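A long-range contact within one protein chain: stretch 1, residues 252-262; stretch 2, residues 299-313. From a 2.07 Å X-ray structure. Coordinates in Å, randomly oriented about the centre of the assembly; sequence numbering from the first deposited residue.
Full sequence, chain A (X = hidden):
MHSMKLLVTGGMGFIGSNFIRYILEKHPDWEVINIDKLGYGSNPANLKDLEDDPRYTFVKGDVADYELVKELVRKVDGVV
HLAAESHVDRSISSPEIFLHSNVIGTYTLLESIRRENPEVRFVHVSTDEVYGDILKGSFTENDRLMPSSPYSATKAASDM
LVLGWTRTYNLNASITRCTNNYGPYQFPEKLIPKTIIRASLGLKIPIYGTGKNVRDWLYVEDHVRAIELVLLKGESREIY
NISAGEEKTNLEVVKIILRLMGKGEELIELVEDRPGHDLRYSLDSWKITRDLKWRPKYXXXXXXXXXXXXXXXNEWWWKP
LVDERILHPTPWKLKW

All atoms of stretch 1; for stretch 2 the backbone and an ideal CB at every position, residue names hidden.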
# COMPACT_ATOMS: atom_id res chain seq x y z
N GLU A 252 1.72 32.96 -6.07
CA GLU A 252 1.06 33.04 -7.37
C GLU A 252 -0.45 32.93 -7.21
O GLU A 252 -1.20 33.68 -7.84
CB GLU A 252 1.54 31.91 -8.28
CG GLU A 252 2.83 32.20 -9.04
CD GLU A 252 3.25 31.02 -9.91
OE1 GLU A 252 3.51 29.94 -9.34
OE2 GLU A 252 3.33 31.19 -11.14
N VAL A 253 -0.88 31.98 -6.39
CA VAL A 253 -2.30 31.77 -6.14
C VAL A 253 -2.89 33.04 -5.53
O VAL A 253 -3.91 33.54 -6.01
CB VAL A 253 -2.52 30.57 -5.19
CG1 VAL A 253 -4.00 30.46 -4.83
CG2 VAL A 253 -2.04 29.29 -5.86
N VAL A 254 -2.25 33.55 -4.49
CA VAL A 254 -2.72 34.76 -3.83
C VAL A 254 -2.80 35.96 -4.78
O VAL A 254 -3.80 36.67 -4.79
CB VAL A 254 -1.82 35.11 -2.62
CG1 VAL A 254 -2.16 36.50 -2.10
CG2 VAL A 254 -2.04 34.08 -1.52
N LYS A 255 -1.76 36.19 -5.57
CA LYS A 255 -1.77 37.31 -6.51
C LYS A 255 -2.95 37.24 -7.48
O LYS A 255 -3.55 38.26 -7.81
CB LYS A 255 -0.47 37.36 -7.32
CG LYS A 255 0.69 38.07 -6.63
CD LYS A 255 1.92 38.11 -7.53
CE LYS A 255 3.16 38.57 -6.76
NZ LYS A 255 4.37 38.59 -7.63
N ILE A 256 -3.28 36.03 -7.93
CA ILE A 256 -4.39 35.85 -8.86
C ILE A 256 -5.74 36.05 -8.17
O ILE A 256 -6.66 36.64 -8.75
CB ILE A 256 -4.31 34.45 -9.53
CG1 ILE A 256 -3.13 34.42 -10.49
CG2 ILE A 256 -5.61 34.14 -10.26
CD1 ILE A 256 -2.87 33.07 -11.13
N ILE A 257 -5.86 35.58 -6.94
CA ILE A 257 -7.11 35.73 -6.19
C ILE A 257 -7.42 37.21 -5.98
O ILE A 257 -8.55 37.66 -6.17
CB ILE A 257 -7.02 35.04 -4.80
CG1 ILE A 257 -7.02 33.52 -4.98
CG2 ILE A 257 -8.18 35.49 -3.91
CD1 ILE A 257 -6.86 32.75 -3.69
N LEU A 258 -6.40 37.98 -5.59
CA LEU A 258 -6.58 39.41 -5.35
C LEU A 258 -6.98 40.12 -6.63
O LEU A 258 -7.89 40.94 -6.63
CB LEU A 258 -5.30 40.01 -4.78
CG LEU A 258 -4.89 39.38 -3.44
CD1 LEU A 258 -3.65 40.06 -2.91
CD2 LEU A 258 -6.04 39.50 -2.45
N ARG A 259 -6.28 39.81 -7.72
CA ARG A 259 -6.59 40.43 -9.00
C ARG A 259 -8.05 40.16 -9.36
O ARG A 259 -8.80 41.08 -9.69
CB ARG A 259 -5.68 39.87 -10.11
CG ARG A 259 -6.23 40.09 -11.51
CD ARG A 259 -5.19 39.80 -12.59
NE ARG A 259 -4.77 38.40 -12.63
CZ ARG A 259 -5.48 37.41 -13.18
NH1 ARG A 259 -6.65 37.66 -13.75
NH2 ARG A 259 -5.00 36.17 -13.18
N LEU A 260 -8.45 38.89 -9.27
CA LEU A 260 -9.81 38.49 -9.61
C LEU A 260 -10.86 39.03 -8.65
O LEU A 260 -12.06 38.98 -8.94
CB LEU A 260 -9.90 36.97 -9.72
CG LEU A 260 -9.10 36.40 -10.90
CD1 LEU A 260 -9.12 34.88 -10.88
CD2 LEU A 260 -9.68 36.92 -12.21
N MET A 261 -10.41 39.52 -7.50
CA MET A 261 -11.33 40.09 -6.53
C MET A 261 -11.34 41.60 -6.77
O MET A 261 -11.81 42.38 -5.93
CB MET A 261 -10.88 39.77 -5.10
CG MET A 261 -11.27 38.37 -4.64
SD MET A 261 -10.78 38.00 -2.94
CE MET A 261 -12.32 38.31 -2.08
N GLY A 262 -10.81 42.01 -7.92
CA GLY A 262 -10.76 43.41 -8.29
C GLY A 262 -9.96 44.25 -7.32
O GLY A 262 -10.25 45.44 -7.13
N UNK A 299 -10.29 27.03 -16.64
CA UNK A 299 -8.90 27.42 -16.49
C UNK A 299 -8.77 27.77 -15.01
O UNK A 299 -9.77 27.82 -14.30
CB UNK A 299 -8.51 28.58 -17.41
N UNK A 300 -7.55 28.00 -14.53
CA UNK A 300 -7.36 28.34 -13.13
C UNK A 300 -8.12 29.63 -12.81
O UNK A 300 -8.78 29.74 -11.77
CB UNK A 300 -5.87 28.49 -12.81
N UNK A 301 -8.04 30.60 -13.72
CA UNK A 301 -8.72 31.88 -13.56
C UNK A 301 -10.24 31.72 -13.45
O UNK A 301 -10.88 32.37 -12.61
CB UNK A 301 -8.38 32.80 -14.73
N UNK A 302 -10.81 30.88 -14.30
CA UNK A 302 -12.25 30.66 -14.28
C UNK A 302 -12.65 29.96 -12.98
O UNK A 302 -13.67 30.29 -12.38
CB UNK A 302 -12.69 29.84 -15.49
N UNK A 303 -11.84 28.99 -12.56
CA UNK A 303 -12.14 28.25 -11.35
C UNK A 303 -12.04 29.09 -10.09
O UNK A 303 -12.83 28.91 -9.16
CB UNK A 303 -11.20 27.05 -11.24
N UNK A 304 -11.06 29.99 -10.06
CA UNK A 304 -10.85 30.87 -8.91
C UNK A 304 -11.97 31.90 -8.84
O UNK A 304 -12.48 32.22 -7.77
CB UNK A 304 -9.49 31.56 -8.99
N UNK A 305 -12.36 32.40 -10.01
CA UNK A 305 -13.43 33.38 -10.13
C UNK A 305 -14.73 32.77 -9.61
O UNK A 305 -15.47 33.40 -8.86
CB UNK A 305 -13.59 33.84 -11.58
N UNK A 306 -15.01 31.53 -10.00
CA UNK A 306 -16.22 30.84 -9.56
C UNK A 306 -16.14 30.58 -8.06
O UNK A 306 -17.15 30.61 -7.37
CB UNK A 306 -16.41 29.53 -10.33
N UNK A 307 -14.93 30.34 -7.57
CA UNK A 307 -14.72 30.08 -6.16
C UNK A 307 -14.88 31.37 -5.35
O UNK A 307 -15.43 31.35 -4.24
CB UNK A 307 -13.34 29.47 -5.93
N UNK A 308 -14.42 32.48 -5.91
CA UNK A 308 -14.55 33.78 -5.25
C UNK A 308 -16.04 34.11 -5.11
O UNK A 308 -16.51 34.42 -4.02
CB UNK A 308 -13.82 34.87 -6.03
N UNK A 309 -16.77 34.01 -6.22
CA UNK A 309 -18.20 34.30 -6.22
C UNK A 309 -18.96 33.45 -5.20
O UNK A 309 -19.80 33.96 -4.47
CB UNK A 309 -18.78 34.07 -7.62
N UNK A 310 -18.65 32.15 -5.15
CA UNK A 310 -19.34 31.25 -4.22
C UNK A 310 -19.15 31.64 -2.76
O UNK A 310 -20.12 31.68 -2.00
CB UNK A 310 -18.85 29.82 -4.43
N UNK A 311 -17.91 31.91 -2.36
CA UNK A 311 -17.63 32.27 -0.97
C UNK A 311 -18.20 33.61 -0.55
O UNK A 311 -18.57 33.80 0.61
CB UNK A 311 -16.12 32.28 -0.74
N UNK A 312 -18.27 34.55 -1.49
CA UNK A 312 -18.81 35.85 -1.16
C UNK A 312 -20.33 35.77 -0.97
O UNK A 312 -20.88 36.43 -0.09
CB UNK A 312 -18.45 36.86 -2.25
N UNK A 313 -20.99 34.91 -1.76
CA UNK A 313 -22.45 34.73 -1.68
C UNK A 313 -22.90 33.67 -0.69
O UNK A 313 -24.10 33.47 -0.48
CB UNK A 313 -23.00 34.37 -3.06

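Position 299 lies just before a helix, at phi/psi -83/171, and stretch 1 is out of reach. Such a place suits a capping residue: Ser, Thr, Asp or Asn. It is Thr299, whose OG1 accepts from the backbone N of 302 (3.2 Å), capping the helix.

At position 300 CA-to-CB points toward stretch 1, yet no atom of it lies within 5.5 Å of the ideal CB. Val253 and Ile256 offer aliphatic carbon across this gap, so a long apolar chain, Leu, Met or an aromatic, would suit. Phe300 spans it: CE2 lies 3.8 Å from Ile256 CD1, which sits at the ring edge, and CZ 4.1 Å from Val253 CG2.

Position 301 points sideways, its ideal CB 4.4 Å from Leu260 CD1 and 5.0 Å from Arg259 NH2. The guanidinium asks for an acid, though Asn or Gln could also accept. Asp301 forms a salt bridge: OD2 accepts from both Arg259 NH1 and Arg259 NH2 at 3.0 Å, while the bond from Arg259 NH2 to Asp301 OD1 is weak, at 3.4 Å.

Position 302 points away and tolerates polar residues; Glu302 OE1 accepts a hydrogen bond from Thr299 N (2.9 Å). At 303 stretch 1 sets no requirement, so many residues could fit; the residue is Gly303.

Position 304 points toward stretch 1, its ideal CB 3.8 Å from Leu260 CD1 and 5.1 Å from Ile257 CG1. A compact aliphatic, Val, Ile or Leu, fits this close approach. Ile304 places CG2 3.5 Å from Leu260 CD1 and 4.0 Å from Ile257 CG1.

Position 305 points sideways, beside Leu260. A chain with a long aliphatic stem suits, perhaps ending in a polar group. Lys305 runs along Leu260, with NZ 3.9 Å from Leu260 CD2, and helps 301, 304 and 308 form the hole that receives the Leu260 knob.

Positions 306 and 307 are out of reach, so any helix-compatible residue is possible; they are Lys306 and Thr307, whose OG1 donates to Gly303 O (2.6 Å).

Position 308 points toward stretch 1, its ideal CB 4.5 Å from Met261 CG, with Leu260 nearby. Ile, Leu or Met would fill the space. Ile308 extends CD1 to within 3.5 Å of Leu260 CB and 3.7 Å of Met261 CG.

Positions 309 to 311 leave the choice open: Asp309, Trp310 and Tyr311 make no contact here. Position 312 points toward stretch 1 but from farther off, favouring a longer apolar chain; Leu312 CD2 reaches Met261 CE at 4.3 Å. Position 313 is out of reach; Lys313 is one of many possibilities.

Stretch 2 (299-313) TFDEGIKKTIDWYLK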
# COMPACT_ATOMS: atom_id res chain seq x y z
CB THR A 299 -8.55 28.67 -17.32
OG1 THR A 299 -9.40 29.76 -16.93
CG2 THR A 299 -8.76 28.40 -18.81
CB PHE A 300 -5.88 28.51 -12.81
CG PHE A 300 -5.60 28.76 -11.35
CD1 PHE A 300 -5.90 27.78 -10.40
CD2 PHE A 300 -5.05 29.96 -10.92
CE1 PHE A 300 -5.66 28.01 -9.05
CE2 PHE A 300 -4.81 30.19 -9.57
CZ PHE A 300 -5.11 29.21 -8.63
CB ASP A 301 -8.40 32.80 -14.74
CG ASP A 301 -7.16 33.63 -14.51
OD1 ASP A 301 -6.11 33.06 -14.14
OD2 ASP A 301 -7.23 34.86 -14.69
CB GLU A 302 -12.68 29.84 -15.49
CG GLU A 302 -12.47 30.54 -16.83
CD GLU A 302 -12.84 29.68 -18.02
OE1 GLU A 302 -12.32 28.55 -18.12
OE2 GLU A 302 -13.66 30.12 -18.86
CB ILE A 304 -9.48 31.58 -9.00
CG1 ILE A 304 -8.36 30.60 -8.64
CG2 ILE A 304 -9.44 32.79 -8.07
CD1 ILE A 304 -8.43 30.08 -7.21
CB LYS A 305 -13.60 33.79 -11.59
CG LYS A 305 -14.64 34.88 -11.85
CD LYS A 305 -14.10 36.26 -11.51
CE LYS A 305 -14.15 37.19 -12.73
NZ LYS A 305 -13.20 36.81 -13.82
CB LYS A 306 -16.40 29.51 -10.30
CG LYS A 306 -16.71 29.67 -11.79
CD LYS A 306 -17.14 28.35 -12.42
CE LYS A 306 -18.34 27.76 -11.69
NZ LYS A 306 -19.31 27.16 -12.64
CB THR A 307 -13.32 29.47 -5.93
OG1 THR A 307 -13.21 28.24 -6.67
CG2 THR A 307 -13.09 29.18 -4.45
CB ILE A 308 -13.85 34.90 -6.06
CG1 ILE A 308 -12.33 34.70 -6.02
CG2 ILE A 308 -14.25 36.27 -5.52
CD1 ILE A 308 -11.55 35.57 -6.99
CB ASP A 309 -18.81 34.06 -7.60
CG ASP A 309 -18.24 34.99 -8.66
OD1 ASP A 309 -17.38 35.82 -8.32
OD2 ASP A 309 -18.66 34.88 -9.83
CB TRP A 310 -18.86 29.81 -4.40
CG TRP A 310 -19.73 28.82 -3.68
CD1 TRP A 310 -20.87 28.23 -4.15
CD2 TRP A 310 -19.58 28.37 -2.32
NE1 TRP A 310 -21.43 27.44 -3.17
CE2 TRP A 310 -20.66 27.51 -2.04
CE3 TRP A 310 -18.63 28.60 -1.32
CZ2 TRP A 310 -20.82 26.88 -0.80
CZ3 TRP A 310 -18.79 27.98 -0.09
CH2 TRP A 310 -19.88 27.13 0.16
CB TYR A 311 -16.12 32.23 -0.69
CG TYR A 311 -15.62 30.83 -0.42
CD1 TYR A 311 -15.30 29.98 -1.47
CD2 TYR A 311 -15.57 30.34 0.88
CE1 TYR A 311 -14.95 28.65 -1.23
CE2 TYR A 311 -15.22 29.01 1.13
CZ TYR A 311 -14.92 28.18 0.07
OH TYR A 311 -14.61 26.86 0.30
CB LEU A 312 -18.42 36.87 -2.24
CG LEU A 312 -16.91 37.13 -2.30
CD1 LEU A 312 -16.59 38.17 -3.36
CD2 LEU A 312 -16.43 37.61 -0.93
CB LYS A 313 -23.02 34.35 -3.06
CG LYS A 313 -24.47 33.86 -3.02
CD LYS A 313 -24.78 32.86 -4.13
CE LYS A 313 -26.15 32.23 -3.93
NZ LYS A 313 -26.54 32.14 -2.48
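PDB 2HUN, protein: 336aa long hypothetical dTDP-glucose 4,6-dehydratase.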